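Local coordinates for PcaV transcriptional regulator (Streptomyces coelicolor, PDB 4G9Y), which probably acts as a DNA-binding transcription factor of the MarR family, with a winged helix-turn-helix domain and a site for the ligand 3,4-dihydroxybenzoate, at residues N45-E50 against R56-R61; P39-L44 against R107-R112. One frame throughout, in Å; residues are numbered along the deposited sequence.

Interaction 1 (N45-E50 against R56-R61); sequences NALVAE and RTVGER
The last turn of helix 38-49 faces helix 55-62 with A46 opposite V58, their CA atoms 6.8 Å apart, and the chain leaves helical geometry at E50. Two sets of side chains meet between them. In the inner one, L47 and V58 cross at about a right angle and meet through one methyl each, L47 CD2 lying 3.6 Å from V58 CG2. Both residues also pack on L53 of the connecting loop and on L96 of strand 94-98, so this corner of the winged helix-turn-helix domain, where two successive helices meet the wing strands, is apolar on its inner side. Farther out, A46 CB rests against R61 CB at 4.3 Å. Beyond it E50 and R61 form a salt bridge: R61 NE donates to the syn lone pair of E50 OE2 at 2.7 Å, almost straight (163°) and in the guanidinium plane, while R61 NH2 adds weak bonds to both carboxylate oxygens. The two planes are only 25° apart. A bend at chi2 (-85°) folds the R61 chain so that the NE and NH2 edge of the guanidinium faces the carboxylate, and T57 CG2 lies over one face of the R61 guanidinium, 3.4 Å above its plane and offset toward the rim.

Interaction 2 (P39-L44 against R107-R112); sequences PQYAVL and RRLGVR
Helix 100-121, the long helix that leads from the wing of this MarR-type protein back toward its terminal helices, passes over helix 38-49 of the winged helix-turn-helix domain, and Y41 reaches across to L109 and G110. The CA atoms of Y41 and L109 lie 7.9 Å apart, the shortest such separation between segments 39-44 and 107-112. With CG turned anti to the backbone N (chi1 175°), the phenol reaches out from helix 38-49 and slides past L109, the two side chains running in opposite directions. The CD1-CE1 bond of the ring does the touching: CD1 and CE1 of Y41 each lie 3.8 Å from L109 CB, and Y41 CD1 is 4.1 Å from L109 CD1. The approach of L109 CB to the ring is oblique. At the far end of the phenol, Y41 OH comes to 3.6 Å from G110 CA, which it meets by packing, since no hydrogen bond joins the two segments. A beta carbon at G110 would sit about 3.4 Å from the same hydroxyl oxygen, so the bare backbone lets the phenol end lie close against the helix.

In the fold, this joins the winged helix-turn-helix domain, probably the DNA-binding part, to the helix that follows the wing. H106, one turn before G110, lays its ring nearly parallel to that of Y41, and L109 also packs on V32, S33 and T36 of the loop leading into helix 38-49. Replacing Y41 by an alanine removes the ring and would probably leave a gap beside L109 CB and G110, and the H106 ring without its aromatic partner. S38, which binds 3,4-dihydroxybenzoate in another structure of this protein though none is bound to this chain in the model, has its side chain about 6 Å from that of Y41.

Helix 38-49 serves both contacts, giving its C-terminal end to interaction 1 and its earlier turns to interaction 2; the centres of the two contacts are about 13 Å apart. They join directly where V43 CG1 of segment 39-44 packs on V58 CG1 of segment 56-61, at 3.9 Å. Each is partly buried, but the chemistry is graded differently. Interaction 1 links helices close in sequence and runs from a buried apolar pair to a charged pair nearer the surface, where R61 is exposed. Interaction 2 brings together segments more than 60 residues apart, lies nearer the centre of the chain, and relies on aromatic and aliphatic packing without a hydrogen bond or ion pair between its segments.

Interaction 1 (N45-E50 against R56-R61)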
loop_
_atom_site.group_PDB
_atom_site.type_symbol
_atom_site.label_atom_id
_atom_site.label_comp_id
_atom_site.label_asym_id
_atom_site.label_seq_id
_atom_site.Cartn_x
_atom_site.Cartn_y
_atom_site.Cartn_z
ATOM N N ASN A 45 20.575 0.036 6.023
ATOM C CA ASN A 45 21.192 -0.725 4.950
ATOM C C ASN A 45 22.020 0.130 3.997
ATOM O O ASN A 45 23.150 -0.232 3.639
ATOM C CB ASN A 45 20.130 -1.507 4.177
ATOM C CG ASN A 45 20.742 -2.436 3.148
ATOM O OD1 ASN A 45 20.612 -2.223 1.940
ATOM N ND2 ASN A 45 21.444 -3.452 3.625
ATOM N N ALA A 46 21.464 1.266 3.589
ATOM C CA ALA A 46 22.190 2.197 2.730
ATOM C C ALA A 46 23.478 2.699 3.400
ATOM O O ALA A 46 24.503 2.915 2.741
ATOM C CB ALA A 46 21.291 3.376 2.358
ATOM N N LEU A 47 23.432 2.882 4.715
ATOM C CA LEU A 47 24.574 3.458 5.429
ATOM C C LEU A 47 25.666 2.429 5.760
ATOM O O LEU A 47 26.808 2.796 6.029
ATOM C CB LEU A 47 24.100 4.176 6.697
ATOM C CG LEU A 47 23.318 5.472 6.450
ATOM C CD1 LEU A 47 22.766 6.005 7.768
ATOM C CD2 LEU A 47 24.211 6.515 5.764
ATOM N N VAL A 48 25.307 1.148 5.772
ATOM C CA VAL A 48 26.313 0.090 5.842
ATOM C C VAL A 48 27.136 0.072 4.549
ATOM O O VAL A 48 28.366 -0.055 4.565
ATOM C CB VAL A 48 25.660 -1.297 6.039
ATOM C CG1 VAL A 48 26.700 -2.390 5.900
ATOM C CG2 VAL A 48 24.991 -1.385 7.403
ATOM N N ALA A 49 26.449 0.211 3.421
ATOM C CA ALA A 49 27.120 0.231 2.131
ATOM C C ALA A 49 27.941 1.501 1.918
ATOM O O ALA A 49 29.004 1.458 1.300
ATOM C CB ALA A 49 26.105 0.036 0.994
ATOM N N GLU A 50 27.459 2.633 2.430
ATOM C CA GLU A 50 28.155 3.907 2.239
ATOM C C GLU A 50 28.172 4.768 3.490
ATOM O O GLU A 50 27.411 5.725 3.605
ATOM C CB GLU A 50 27.536 4.685 1.072
ATOM C CG GLU A 50 27.659 3.966 -0.277
ATOM C CD GLU A 50 26.923 4.680 -1.408
ATOM O OE1 GLU A 50 27.586 5.174 -2.344
ATOM O OE2 GLU A 50 25.679 4.723 -1.373
ATOM N N ARG A 56 20.493 13.890 2.320
ATOM C CA ARG A 56 19.779 14.091 1.076
ATOM C C ARG A 56 19.990 12.872 0.177
ATOM O O ARG A 56 19.035 12.326 -0.386
ATOM C CB ARG A 56 20.275 15.379 0.416
ATOM C CG ARG A 56 19.815 15.653 -1.000
ATOM C CD ARG A 56 20.393 16.995 -1.459
ATOM N NE ARG A 56 20.201 17.252 -2.884
ATOM C CZ ARG A 56 21.120 17.016 -3.817
ATOM N NH1 ARG A 56 22.302 16.517 -3.473
ATOM N NH2 ARG A 56 20.859 17.280 -5.092
ATOM N N THR A 57 21.236 12.421 0.071
ATOM C CA THR A 57 21.528 11.274 -0.785
ATOM C C THR A 57 20.940 9.984 -0.218
ATOM O O THR A 57 20.440 9.151 -0.970
ATOM C CB THR A 57 23.035 11.104 -1.023
ATOM O OG1 THR A 57 23.569 12.337 -1.519
ATOM C CG2 THR A 57 23.304 9.982 -2.054
ATOM N N VAL A 58 20.980 9.826 1.108
ATOM C CA VAL A 58 20.388 8.641 1.716
ATOM C C VAL A 58 18.900 8.563 1.369
ATOM O O VAL A 58 18.397 7.498 1.021
ATOM C CB VAL A 58 20.597 8.600 3.245
ATOM C CG1 VAL A 58 19.773 7.493 3.867
ATOM C CG2 VAL A 58 22.064 8.410 3.567
ATOM N N GLY A 59 18.207 9.699 1.449
ATOM C CA GLY A 59 16.806 9.753 1.069
ATOM C C GLY A 59 16.626 9.318 -0.373
ATOM O O GLY A 59 15.686 8.603 -0.711
ATOM N N GLU A 60 17.545 9.748 -1.228
ATOM C CA GLU A 60 17.514 9.337 -2.627
ATOM C C GLU A 60 17.725 7.833 -2.799
ATOM O O GLU A 60 17.037 7.220 -3.598
ATOM C CB GLU A 60 18.531 10.121 -3.455
ATOM C CG GLU A 60 18.133 11.557 -3.705
ATOM C CD GLU A 60 19.230 12.362 -4.384
ATOM O OE1 GLU A 60 20.340 11.823 -4.614
ATOM O OE2 GLU A 60 18.980 13.546 -4.682
ATOM N N ARG A 61 18.666 7.243 -2.058
ATOM C CA ARG A 61 18.933 5.800 -2.183
ATOM C C ARG A 61 17.717 4.974 -1.852
ATOM O O ARG A 61 17.488 3.933 -2.457
ATOM C CB ARG A 61 20.018 5.340 -1.205
ATOM C CG ARG A 61 21.391 5.813 -1.514
ATOM C CD ARG A 61 22.120 4.902 -2.517
ATOM N NE ARG A 61 23.459 5.453 -2.652
ATOM C CZ ARG A 61 23.754 6.483 -3.432
ATOM N NH1 ARG A 61 22.821 7.023 -4.213
ATOM N NH2 ARG A 61 24.992 6.945 -3.459
#

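Interaction 2 (P39-L44 against R107-R112)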
loop_
_atom_site.group_PDB
_atom_site.type_symbol
_atom_site.label_atom_id
_atom_site.label_comp_id
_atom_site.label_asym_id
_atom_site.label_seq_id
_atom_site.Cartn_x
_atom_site.Cartn_y
_atom_site.Cartn_z
ATOM N N PRO A 39 11.263 1.088 5.893
ATOM C CA PRO A 39 12.054 2.256 5.472
ATOM C C PRO A 39 13.225 2.555 6.418
ATOM O O PRO A 39 14.300 2.946 5.965
ATOM C CB PRO A 39 11.034 3.403 5.530
ATOM C CG PRO A 39 9.700 2.724 5.358
ATOM C CD PRO A 39 9.857 1.462 6.150
ATOM N N GLN A 40 13.026 2.364 7.714
ATOM C CA GLN A 40 14.113 2.567 8.651
ATOM C C GLN A 40 15.248 1.597 8.372
ATOM O O GLN A 40 16.423 1.981 8.368
ATOM C CB GLN A 40 13.624 2.423 10.093
ATOM C CG GLN A 40 12.715 3.561 10.517
ATOM C CD GLN A 40 11.964 3.277 11.809
ATOM O OE1 GLN A 40 12.197 2.266 12.465
ATOM N NE2 GLN A 40 11.061 4.187 12.186
ATOM N N TYR A 41 14.901 0.338 8.129
ATOM C CA TYR A 41 15.926 -0.646 7.811
ATOM C C TYR A 41 16.660 -0.292 6.514
ATOM O O TYR A 41 17.877 -0.475 6.409
ATOM C CB TYR A 41 15.340 -2.068 7.732
ATOM C CG TYR A 41 16.383 -3.054 7.296
ATOM C CD1 TYR A 41 17.245 -3.639 8.213
ATOM C CD2 TYR A 41 16.543 -3.363 5.948
ATOM C CE1 TYR A 41 18.234 -4.534 7.794
ATOM C CE2 TYR A 41 17.528 -4.235 5.526
ATOM C CZ TYR A 41 18.364 -4.821 6.447
ATOM O OH TYR A 41 19.328 -5.695 5.988
ATOM N N ALA A 42 15.921 0.184 5.513
ATOM C CA ALA A 42 16.547 0.576 4.252
ATOM C C ALA A 42 17.607 1.660 4.459
ATOM O O ALA A 42 18.658 1.663 3.793
ATOM C CB ALA A 42 15.482 1.038 3.228
ATOM N N VAL A 43 17.344 2.566 5.391
ATOM C CA VAL A 43 18.325 3.606 5.726
ATOM C C VAL A 43 19.576 3.010 6.386
ATOM O O VAL A 43 20.703 3.343 6.016
ATOM C CB VAL A 43 17.690 4.715 6.609
ATOM C CG1 VAL A 43 18.747 5.682 7.123
ATOM C CG2 VAL A 43 16.635 5.457 5.807
ATOM N N LEU A 44 19.389 2.137 7.372
ATOM C CA LEU A 44 20.538 1.454 7.972
ATOM C C LEU A 44 21.312 0.713 6.886
ATOM O O LEU A 44 22.543 0.738 6.839
ATOM C CB LEU A 44 20.087 0.449 9.034
ATOM C CG LEU A 44 19.282 0.961 10.223
ATOM C CD1 LEU A 44 18.719 -0.234 11.006
ATOM C CD2 LEU A 44 20.152 1.844 11.108
ATOM N N ARG A 107 22.576 -6.006 11.107
ATOM C CA ARG A 107 22.942 -7.404 10.917
ATOM C C ARG A 107 21.865 -8.383 11.397
ATOM O O ARG A 107 21.526 -9.324 10.683
ATOM C CB ARG A 107 24.270 -7.724 11.618
ATOM C CG ARG A 107 24.883 -9.051 11.179
ATOM C CD ARG A 107 26.021 -9.488 12.096
ATOM N NE ARG A 107 26.742 -8.349 12.667
ATOM C CZ ARG A 107 26.698 -7.999 13.954
ATOM N NH1 ARG A 107 27.385 -6.943 14.376
ATOM N NH2 ARG A 107 25.966 -8.703 14.819
ATOM N N ARG A 108 21.341 -8.179 12.605
ATOM C CA ARG A 108 20.323 -9.078 13.144
ATOM C C ARG A 108 19.049 -9.033 12.299
ATOM O O ARG A 108 18.454 -10.073 12.013
ATOM C CB ARG A 108 19.994 -8.754 14.612
ATOM C CG ARG A 108 21.203 -8.841 15.552
ATOM C CD ARG A 108 20.790 -8.906 17.023
ATOM N NE ARG A 108 19.878 -7.830 17.405
ATOM C CZ ARG A 108 20.219 -6.787 18.156
ATOM N NH1 ARG A 108 21.458 -6.672 18.616
ATOM N NH2 ARG A 108 19.318 -5.861 18.457
ATOM N N LEU A 109 18.626 -7.834 11.912
ATOM C CA LEU A 109 17.405 -7.699 11.116
ATOM C C LEU A 109 17.569 -8.334 9.737
ATOM O O LEU A 109 16.643 -8.957 9.241
ATOM C CB LEU A 109 16.976 -6.237 10.992
ATOM C CG LEU A 109 16.520 -5.630 12.329
ATOM C CD1 LEU A 109 16.103 -4.196 12.162
ATOM C CD2 LEU A 109 15.401 -6.435 12.974
ATOM N N GLY A 110 18.745 -8.175 9.130
ATOM C CA GLY A 110 19.028 -8.780 7.837
ATOM C C GLY A 110 18.770 -10.284 7.811
ATOM O O GLY A 110 18.156 -10.820 6.878
ATOM N N VAL A 111 19.242 -10.968 8.843
ATOM C CA VAL A 111 19.008 -12.396 8.971
ATOM C C VAL A 111 17.501 -12.677 9.062
ATOM O O VAL A 111 16.997 -13.601 8.438
ATOM C CB VAL A 111 19.741 -12.961 10.194
ATOM C CG1 VAL A 111 19.247 -14.365 10.526
ATOM C CG2 VAL A 111 21.257 -12.962 9.954
ATOM N N ARG A 112 16.780 -11.862 9.823
ATOM C CA ARG A 112 15.342 -12.063 9.991
ATOM C C ARG A 112 14.586 -11.764 8.699
ATOM O O ARG A 112 13.608 -12.437 8.366
ATOM C CB ARG A 112 14.814 -11.211 11.152
ATOM C CG ARG A 112 15.470 -11.605 12.489
ATOM C CD ARG A 112 14.993 -10.765 13.666
ATOM N NE ARG A 112 13.582 -10.979 13.974
ATOM C CZ ARG A 112 13.123 -11.940 14.771
ATOM N NH1 ARG A 112 13.967 -12.790 15.341
ATOM N NH2 ARG A 112 11.821 -12.052 14.998
#